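Long-range contact in putative mandelate racemase (Zymomonas mobilis, PDB 2OX4), which is a magnesium-binding member of the enolase superfamily, probably acting as a lyase of the dehydratase type: residues I5-P17 and K382-A394. Numbering follows the deposited sequence.
Sequences ITKIEIFHVHTRP and KLYQISDYVSIEA
The ring of F11 drives its edge into the face of Y384, with planes at 89° and F11 CE2 over the centre of the tyrosine ring. Y389, from the partner strand, lies alongside F11 and points the same way, its CD1 3.5 Å from F11 CE2. With CG anti to the carbonyl carbon (chi1 -61°) and the chain extended beyond it, E9 brings its carboxylate to this cluster. There OE2 accepts a hydrogen bond from Y389 OH at 2.6 Å through its anti lone pair, the carboxylate and tyrosine ring nearly perpendicular; Y384 OH lies 3.1 Å from the same OE2. L383 CD2 packs against F11 CB.

Strands 5-13 and 387-393 run antiparallel, and paired backbone bonds tie I8 to I392, I10 to V390 and H12 to D388. Beyond them H14 N donates to I386 O at 2.8 Å, while the H14 ring lies with one face over S387 N. Its NE2 meets D388 OD2 at 3.1 Å from above the carboxylate plane; D388 OD1 is salt-bridged to R22. A leucine in place of H14 would probably leave OD2 without this donor.

On the face opposite E9, F11 and Y389, I10 CD1 touches I392 CD1. I8, I10 and I392 rest on helix 48-62; strand 24-30 flanks strand 5-13, and a short strand of the C-terminal histidine tag, 398-399, lies beside 387-393. The pair thus joins the chain's C-terminal end to its N-terminal capping domain.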
loop_
_atom_site.group_PDB
_atom_site.type_symbol
_atom_site.label_atom_id
_atom_site.label_comp_id
_atom_site.label_asym_id
_atom_site.label_seq_id
_atom_site.Cartn_x
_atom_site.Cartn_y
_atom_site.Cartn_z
ATOM N N ILE C 5 34.500 33.051 14.332
ATOM C CA ILE C 5 34.832 32.185 15.476
ATOM C C ILE C 5 36.345 32.057 15.650
ATOM O O ILE C 5 37.061 31.720 14.701
ATOM C CB ILE C 5 34.177 30.787 15.307
ATOM C CG1 ILE C 5 32.651 30.935 15.262
ATOM C CG2 ILE C 5 34.617 29.831 16.416
ATOM C CD1 ILE C 5 31.932 29.668 14.730
ATOM N N THR C 6 36.821 32.335 16.861
ATOM C CA THR C 6 38.257 32.328 17.154
ATOM C C THR C 6 38.652 31.291 18.197
ATOM O O THR C 6 39.819 30.889 18.269
ATOM C CB THR C 6 38.737 33.704 17.666
ATOM O OG1 THR C 6 37.884 34.134 18.739
ATOM C CG2 THR C 6 38.727 34.730 16.542
ATOM N N LYS C 7 37.693 30.870 19.022
ATOM C CA LYS C 7 37.978 29.904 20.074
ATOM C C LYS C 7 36.736 29.080 20.384
ATOM O O LYS C 7 35.608 29.582 20.315
ATOM C CB LYS C 7 38.443 30.611 21.358
ATOM C CG LYS C 7 39.106 29.677 22.351
ATOM C CD LYS C 7 39.085 30.241 23.762
ATOM C CE LYS C 7 40.051 31.383 23.925
ATOM N NZ LYS C 7 40.165 31.804 25.347
ATOM N N ILE C 8 36.961 27.816 20.706
ATOM C CA ILE C 8 35.898 26.898 21.081
ATOM C C ILE C 8 36.383 26.155 22.319
ATOM O O ILE C 8 37.464 25.569 22.320
ATOM C CB ILE C 8 35.570 25.921 19.927
ATOM C CG1 ILE C 8 34.856 26.667 18.793
ATOM C CG2 ILE C 8 34.694 24.739 20.430
ATOM C CD1 ILE C 8 34.812 25.901 17.489
ATOM N N GLU C 9 35.579 26.198 23.378
ATOM C CA GLU C 9 35.933 25.527 24.615
ATOM C C GLU C 9 34.877 24.514 24.980
ATOM O O GLU C 9 33.692 24.814 24.927
ATOM C CB GLU C 9 36.066 26.539 25.748
ATOM C CG GLU C 9 37.140 27.581 25.504
ATOM C CD GLU C 9 37.028 28.733 26.498
ATOM O OE1 GLU C 9 36.246 29.671 26.244
ATOM O OE2 GLU C 9 37.701 28.682 27.542
ATOM N N ILE C 10 35.303 23.311 25.353
ATOM C CA ILE C 10 34.343 22.235 25.615
ATOM C C ILE C 10 34.528 21.735 27.041
ATOM O O ILE C 10 35.640 21.403 27.439
ATOM C CB ILE C 10 34.499 21.060 24.603
ATOM C CG1 ILE C 10 34.301 21.565 23.174
ATOM C CG2 ILE C 10 33.510 19.929 24.913
ATOM C CD1 ILE C 10 35.234 20.901 22.192
ATOM N N PHE C 11 33.431 21.686 27.792
ATOM C CA PHE C 11 33.463 21.319 29.207
ATOM C C PHE C 11 32.679 20.032 29.397
ATOM O O PHE C 11 31.454 20.037 29.308
ATOM C CB PHE C 11 32.800 22.418 30.054
ATOM C CG PHE C 11 33.405 23.782 29.872
ATOM C CD1 PHE C 11 32.975 24.626 28.847
ATOM C CD2 PHE C 11 34.383 24.240 30.746
ATOM C CE1 PHE C 11 33.529 25.884 28.673
ATOM C CE2 PHE C 11 34.945 25.497 30.582
ATOM C CZ PHE C 11 34.518 26.328 29.552
ATOM N N HIS C 12 33.380 18.933 29.650
ATOM C CA HIS C 12 32.706 17.698 30.015
ATOM C C HIS C 12 32.702 17.640 31.558
ATOM O O HIS C 12 33.704 17.274 32.191
ATOM C CB HIS C 12 33.395 16.482 29.372
ATOM C CG HIS C 12 32.668 15.187 29.583
ATOM N ND1 HIS C 12 33.237 13.960 29.307
ATOM C CD2 HIS C 12 31.418 14.927 30.043
ATOM C CE1 HIS C 12 32.373 13.001 29.590
ATOM N NE2 HIS C 12 31.262 13.558 30.039
ATOM N N VAL C 13 31.584 18.067 32.137
ATOM C CA VAL C 13 31.497 18.357 33.579
ATOM C C VAL C 13 31.706 17.062 34.357
ATOM O O VAL C 13 31.187 16.007 33.966
ATOM C CB VAL C 13 30.132 18.997 33.957
ATOM C CG1 VAL C 13 30.038 19.224 35.482
ATOM C CG2 VAL C 13 29.949 20.319 33.230
ATOM N N HIS C 14 32.501 17.133 35.430
ATOM C CA HIS C 14 32.760 15.970 36.278
ATOM C C HIS C 14 31.484 15.428 36.916
ATOM O O HIS C 14 30.505 16.162 37.080
ATOM C CB HIS C 14 33.787 16.324 37.359
ATOM C CG HIS C 14 35.151 16.635 36.822
ATOM N ND1 HIS C 14 36.078 17.374 37.528
ATOM C CD2 HIS C 14 35.747 16.303 35.650
ATOM C CE1 HIS C 14 37.184 17.486 36.812
ATOM N NE2 HIS C 14 37.010 16.843 35.670
ATOM N N THR C 15 31.503 14.144 37.271
ATOM C CA THR C 15 30.312 13.449 37.782
ATOM C C THR C 15 29.533 14.291 38.786
ATOM O O THR C 15 30.086 14.751 39.785
ATOM C CB THR C 15 30.688 12.102 38.415
ATOM O OG1 THR C 15 31.449 11.348 37.473
ATOM C CG2 THR C 15 29.440 11.309 38.809
ATOM N N ARG C 16 28.261 14.525 38.492
ATOM C CA ARG C 16 27.355 15.156 39.446
ATOM C C ARG C 16 26.974 14.116 40.508
ATOM O O ARG C 16 26.479 13.048 40.170
ATOM C CB ARG C 16 26.117 15.720 38.724
ATOM C CG ARG C 16 26.410 16.628 37.488
ATOM C CD ARG C 16 27.018 17.981 37.845
ATOM N NE ARG C 16 28.407 17.853 38.275
ATOM C CZ ARG C 16 29.028 18.706 39.085
ATOM N NH1 ARG C 16 30.294 18.496 39.421
ATOM N NH2 ARG C 16 28.384 19.767 39.554
ATOM N N PRO C 17 27.262 14.402 41.793
ATOM C CA PRO C 17 27.193 13.400 42.879
ATOM C C PRO C 17 25.870 12.634 43.011
ATOM O O PRO C 17 25.876 11.398 43.004
ATOM C CB PRO C 17 27.449 14.226 44.148
ATOM C CG PRO C 17 28.118 15.465 43.689
ATOM C CD PRO C 17 27.703 15.726 42.277
ATOM N N LYS C 382 33.409 28.457 37.748
ATOM C CA LYS C 382 33.751 27.190 38.399
ATOM C C LYS C 382 33.909 26.044 37.394
ATOM O O LYS C 382 34.664 25.096 37.639
ATOM C CB LYS C 382 32.672 26.804 39.415
ATOM C CG LYS C 382 33.217 26.140 40.675
ATOM C CD LYS C 382 32.193 25.212 41.328
ATOM C CE LYS C 382 30.815 25.851 41.414
ATOM N NZ LYS C 382 30.743 26.959 42.414
ATOM N N LEU C 383 33.198 26.134 36.268
ATOM C CA LEU C 383 33.232 25.077 35.256
ATOM C C LEU C 383 34.627 24.663 34.843
ATOM O O LEU C 383 34.876 23.486 34.617
ATOM C CB LEU C 383 32.421 25.463 34.021
ATOM C CG LEU C 383 31.153 24.615 33.956
ATOM C CD1 LEU C 383 30.091 25.259 34.840
ATOM C CD2 LEU C 383 30.697 24.499 32.530
ATOM N N TYR C 384 35.546 25.627 34.781
ATOM C CA TYR C 384 36.931 25.364 34.397
ATOM C C TYR C 384 37.627 24.401 35.360
ATOM O O TYR C 384 38.523 23.661 34.970
ATOM C CB TYR C 384 37.713 26.683 34.293
ATOM C CG TYR C 384 37.272 27.545 33.130
ATOM C CD1 TYR C 384 36.183 28.425 33.248
ATOM C CD2 TYR C 384 37.927 27.469 31.900
ATOM C CE1 TYR C 384 35.770 29.208 32.165
ATOM C CE2 TYR C 384 37.523 28.246 30.819
ATOM C CZ TYR C 384 36.448 29.110 30.955
ATOM O OH TYR C 384 36.055 29.866 29.875
ATOM N N GLN C 385 37.193 24.403 36.615
ATOM C CA GLN C 385 37.819 23.580 37.645
ATOM C C GLN C 385 37.105 22.243 37.877
ATOM O O GLN C 385 37.654 21.338 38.502
ATOM C CB GLN C 385 37.909 24.366 38.958
ATOM C CG GLN C 385 39.143 25.262 39.068
ATOM C CD GLN C 385 40.453 24.502 38.896
ATOM O OE1 GLN C 385 41.102 24.587 37.853
ATOM N NE2 GLN C 385 40.842 23.752 39.924
ATOM N N ILE C 386 35.878 22.118 37.381
ATOM C CA ILE C 386 35.067 20.922 37.642
ATOM C C ILE C 386 34.675 20.190 36.341
ATOM O O ILE C 386 33.663 19.481 36.292
ATOM C CB ILE C 386 33.817 21.222 38.514
ATOM C CG1 ILE C 386 32.880 22.225 37.816
ATOM C CG2 ILE C 386 34.225 21.729 39.909
ATOM C CD1 ILE C 386 31.466 22.158 38.340
ATOM N N SER C 387 35.498 20.362 35.311
ATOM C CA SER C 387 35.252 19.749 34.002
ATOM C C SER C 387 36.547 19.182 33.421
ATOM O O SER C 387 37.645 19.690 33.691
ATOM C CB SER C 387 34.677 20.783 33.017
ATOM O OG SER C 387 33.535 21.442 33.540
ATOM N N ASP C 388 36.407 18.133 32.614
ATOM C CA ASP C 388 37.383 17.821 31.574
ATOM C C ASP C 388 37.268 18.889 30.496
ATOM O O ASP C 388 36.232 19.014 29.852
ATOM C CB ASP C 388 37.107 16.434 30.964
ATOM C CG ASP C 388 37.319 15.300 31.959
ATOM O OD1 ASP C 388 36.838 14.176 31.701
ATOM O OD2 ASP C 388 37.966 15.532 33.001
ATOM N N TYR C 389 38.345 19.641 30.306
ATOM C CA TYR C 389 38.336 20.888 29.527
ATOM C C TYR C 389 39.191 20.735 28.275
ATOM O O TYR C 389 40.333 20.294 28.353
ATOM C CB TYR C 389 38.876 22.041 30.387
ATOM C CG TYR C 389 39.080 23.358 29.659
ATOM C CD1 TYR C 389 38.003 24.207 29.394
ATOM C CD2 TYR C 389 40.352 23.768 29.257
ATOM C CE1 TYR C 389 38.190 25.419 28.738
ATOM C CE2 TYR C 389 40.545 24.974 28.603
ATOM C CZ TYR C 389 39.462 25.799 28.355
ATOM O OH TYR C 389 39.654 27.001 27.709
ATOM N N VAL C 390 38.637 21.102 27.125
ATOM C CA VAL C 390 39.401 21.139 25.870
ATOM C C VAL C 390 39.177 22.485 25.187
ATOM O O VAL C 390 38.050 22.974 25.123
ATOM C CB VAL C 390 39.019 19.961 24.915
ATOM C CG1 VAL C 390 39.731 20.095 23.564
ATOM C CG2 VAL C 390 39.357 18.604 25.553
ATOM N N SER C 391 40.262 23.086 24.701
ATOM C CA SER C 391 40.219 24.382 24.039
ATOM C C SER C 391 40.768 24.167 22.634
ATOM O O SER C 391 41.751 23.444 22.450
ATOM C CB SER C 391 41.107 25.375 24.803
ATOM O OG SER C 391 41.003 26.688 24.280
ATOM N N ILE C 392 40.115 24.767 21.645
ATOM C CA ILE C 392 40.610 24.777 20.267
ATOM C C ILE C 392 40.601 26.220 19.789
ATOM O O ILE C 392 39.566 26.878 19.835
ATOM C CB ILE C 392 39.702 23.939 19.321
ATOM C CG1 ILE C 392 39.671 22.462 19.740
ATOM C CG2 ILE C 392 40.165 24.070 17.866
ATOM C CD1 ILE C 392 38.457 22.069 20.550
ATOM N N GLU C 393 41.739 26.725 19.325
ATOM C CA GLU C 393 41.758 28.114 18.866
ATOM C C GLU C 393 42.427 28.435 17.541
ATOM O O GLU C 393 43.092 27.590 16.942
ATOM C CB GLU C 393 42.154 29.102 19.965
ATOM C CG GLU C 393 43.410 28.773 20.726
ATOM C CD GLU C 393 43.551 29.634 21.964
ATOM O OE1 GLU C 393 43.334 30.860 21.858
ATOM O OE2 GLU C 393 43.871 29.088 23.042
ATOM N N ALA C 394 42.198 29.667 17.088
ATOM C CA ALA C 394 42.765 30.186 15.856
ATOM C C ALA C 394 44.266 30.464 16.010
ATOM O O ALA C 394 44.712 31.004 17.029
ATOM C CB ALA C 394 42.018 31.452 15.442
HETATM O O HOH W 1 43.240 32.146 24.255
HETATM O O HOH W 2 36.006 13.873 28.966
#